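PDB 5WLH: LbaCas13a H328A (C2c2), which probably acts as a CRISPR RNA-guided, RNA-targeting nuclease of the Cas13a family, here an engineered variant bound to pre-crRNA. Local coordinates for residues Y69-E74 against Y185-L190. Residues are numbered along the deposited sequence; the frame is centred on the assembly and turned at random.
Sequences YRIFNE and YLKKSL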
loop_
_atom_site.group_PDB
_atom_site.type_symbol
_atom_site.label_atom_id
_atom_site.label_comp_id
_atom_site.label_asym_id
_atom_site.label_seq_id
_atom_site.Cartn_x
_atom_site.Cartn_y
_atom_site.Cartn_z
ATOM N N TYR A 69 22.091 -15.196 26.581
ATOM C CA TYR A 69 21.514 -16.421 26.038
ATOM C C TYR A 69 20.830 -17.227 27.136
ATOM O O TYR A 69 21.433 -17.525 28.172
ATOM C CB TYR A 69 22.608 -17.252 25.365
ATOM C CG TYR A 69 22.105 -18.459 24.613
ATOM C CD1 TYR A 69 21.776 -19.633 25.285
ATOM C CD2 TYR A 69 21.964 -18.431 23.233
ATOM C CE1 TYR A 69 21.315 -20.735 24.603
ATOM C CE2 TYR A 69 21.514 -19.535 22.540
ATOM C CZ TYR A 69 21.187 -20.683 23.229
ATOM O OH TYR A 69 20.731 -21.784 22.538
ATOM N N ARG A 70 19.560 -17.564 26.907
ATOM C CA ARG A 70 18.788 -18.427 27.791
ATOM C C ARG A 70 17.960 -19.389 26.959
ATOM O O ARG A 70 17.440 -19.016 25.903
ATOM C CB ARG A 70 17.858 -17.626 28.721
ATOM C CG ARG A 70 18.578 -16.607 29.596
ATOM C CD ARG A 70 19.173 -17.279 30.821
ATOM N NE ARG A 70 19.735 -16.331 31.778
ATOM C CZ ARG A 70 20.908 -15.720 31.627
ATOM N NH1 ARG A 70 21.638 -15.942 30.540
ATOM N NH2 ARG A 70 21.348 -14.881 32.562
ATOM N N ILE A 71 17.836 -20.626 27.452
ATOM C CA ILE A 71 17.050 -21.645 26.760
ATOM C C ILE A 71 15.596 -21.203 26.627
ATOM O O ILE A 71 14.948 -21.446 25.600
ATOM C CB ILE A 71 17.166 -22.992 27.503
ATOM C CG1 ILE A 71 18.618 -23.475 27.518
ATOM C CG2 ILE A 71 16.239 -24.036 26.895
ATOM C CD1 ILE A 71 19.231 -23.596 26.162
ATOM N N PHE A 72 15.067 -20.540 27.653
ATOM C CA PHE A 72 13.669 -20.131 27.705
ATOM C C PHE A 72 13.551 -18.607 27.698
ATOM O O PHE A 72 14.330 -17.917 28.362
ATOM C CB PHE A 72 12.996 -20.697 28.957
ATOM C CG PHE A 72 12.929 -22.204 28.981
ATOM C CD1 PHE A 72 12.107 -22.885 28.098
ATOM C CD2 PHE A 72 13.679 -22.935 29.891
ATOM C CE1 PHE A 72 12.036 -24.278 28.115
ATOM C CE2 PHE A 72 13.613 -24.326 29.916
ATOM C CZ PHE A 72 12.790 -24.996 29.026
ATOM N N ASN A 73 12.559 -18.093 26.966
ATOM C CA ASN A 73 12.305 -16.659 26.854
ATOM C C ASN A 73 11.554 -16.136 28.079
ATOM O O ASN A 73 11.377 -16.831 29.084
ATOM C CB ASN A 73 11.500 -16.355 25.596
ATOM C CG ASN A 73 12.267 -16.634 24.327
ATOM O OD1 ASN A 73 13.486 -16.476 24.273
ATOM N ND2 ASN A 73 11.552 -17.073 23.297
ATOM N N GLU A 74 11.068 -14.897 27.967
ATOM C CA GLU A 74 10.366 -14.170 29.031
ATOM C C GLU A 74 11.146 -14.198 30.335
ATOM O O GLU A 74 12.375 -14.275 30.331
ATOM C CB GLU A 74 8.957 -14.729 29.252
ATOM C CG GLU A 74 7.865 -14.000 28.470
ATOM C CD GLU A 74 7.578 -12.606 29.008
ATOM O OE1 GLU A 74 6.924 -12.491 30.068
ATOM O OE2 GLU A 74 8.006 -11.621 28.370
ATOM N N TYR A 185 7.744 -21.116 25.878
ATOM C CA TYR A 185 8.925 -20.328 26.196
ATOM C C TYR A 185 10.195 -20.747 25.475
ATOM O O TYR A 185 11.188 -20.018 25.555
ATOM C CB TYR A 185 9.188 -20.359 27.709
ATOM C CG TYR A 185 8.062 -19.762 28.522
ATOM C CD1 TYR A 185 7.744 -18.414 28.418
ATOM C CD2 TYR A 185 7.308 -20.547 29.387
ATOM C CE1 TYR A 185 6.711 -17.861 29.155
ATOM C CE2 TYR A 185 6.274 -20.004 30.130
ATOM C CZ TYR A 185 5.979 -18.661 30.011
ATOM O OH TYR A 185 4.952 -18.115 30.748
ATOM N N LEU A 186 10.212 -21.876 24.773
ATOM C CA LEU A 186 11.468 -22.326 24.184
ATOM C C LEU A 186 11.971 -21.345 23.133
ATOM O O LEU A 186 11.216 -20.915 22.254
ATOM C CB LEU A 186 11.309 -23.710 23.561
ATOM C CG LEU A 186 12.595 -24.258 22.951
ATOM C CD1 LEU A 186 13.710 -24.326 23.989
ATOM C CD2 LEU A 186 12.319 -25.618 22.338
ATOM N N LYS A 187 13.264 -21.020 23.218
ATOM C CA LYS A 187 13.918 -20.169 22.233
ATOM C C LYS A 187 13.641 -20.654 20.814
ATOM O O LYS A 187 13.692 -21.851 20.526
ATOM C CB LYS A 187 15.428 -20.140 22.491
ATOM C CG LYS A 187 16.015 -18.754 22.529
ATOM C CD LYS A 187 17.494 -18.786 22.834
ATOM C CE LYS A 187 18.318 -18.823 21.574
ATOM N NZ LYS A 187 18.240 -17.551 20.814
ATOM N N LYS A 188 13.367 -19.699 19.921
ATOM C CA LYS A 188 12.921 -20.024 18.568
ATOM C C LYS A 188 13.971 -20.832 17.809
ATOM O O LYS A 188 13.632 -21.760 17.070
ATOM C CB LYS A 188 12.578 -18.734 17.800
ATOM C CG LYS A 188 11.389 -17.874 18.344
ATOM C CD LYS A 188 11.634 -17.211 19.733
ATOM C CE LYS A 188 13.027 -16.580 19.830
ATOM N NZ LYS A 188 13.430 -16.325 21.230
ATOM N N SER A 189 15.254 -20.488 17.976
ATOM C CA SER A 189 16.328 -21.208 17.304
ATOM C C SER A 189 16.436 -22.655 17.775
ATOM O O SER A 189 17.078 -23.469 17.106
ATOM C CB SER A 189 17.660 -20.487 17.532
ATOM O OG SER A 189 17.865 -20.267 18.918
ATOM N N LEU A 190 15.828 -22.989 18.910
ATOM C CA LEU A 190 15.833 -24.350 19.427
ATOM C C LEU A 190 14.555 -25.102 19.096
ATOM O O LEU A 190 14.414 -26.262 19.499
ATOM C CB LEU A 190 16.050 -24.332 20.944
ATOM C CG LEU A 190 17.336 -23.664 21.437
ATOM C CD1 LEU A 190 17.346 -23.599 22.951
ATOM C CD2 LEU A 190 18.566 -24.393 20.918
#
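Lys187 lays CD over one face of the Tyr69 ring, offset toward the rim, and its CE lies on the same side of the ring, just beyond the rim, with Lys187 CE 3.4 Å from Tyr69 CE2. The two segments form a single antiparallel beta bridge between two interhelical loops. Phe72 and Leu186 are its non-hydrogen-bonded pair. Asn73 N donates to Tyr185 O at 2.8 Å, and Lys187 N donates to Ile71 O at 2.9 Å with an N-H...O angle of 161°. The bridge ties the loop before helix 83-96 to the end of helix 175-185, in a largely helical part of the chain near the bound RNA.

With chi1 at -173° the Tyr69 ring presents a face to Lys187 and carries its hydroxyl to the Leu190 methyls. That hydroxyl hydrogen-bonds Asp229 of helix 218-230. Asp229 OD2 also binds Ser189 OG, so one carboxylate oxygen joins both segments to that helix. Replacing Tyr69 with alanine would probably leave a gap beside Leu190, take one partner from Asp229 and let the Lys187 chain swing more freely.

Ile71, Phe72, Leu186 and Leu190 supply the apolar part of the contact. Ile71 CD1 meets Leu190 CD1 at 3.7 Å, and Ile71 CG2 lies beside Leu186 CD1. Leu199 of helix 193-206 packs on Ile71, Phe72 and Leu186. Tyr185 turns its ring toward helix 83-96, where it touches Leu88 and Val92. Phe72 meets the Tyr185 backbone with its ring edge, while Ile71 CG2 sits 3.9 Å above the centre of one face of the Phe72 ring.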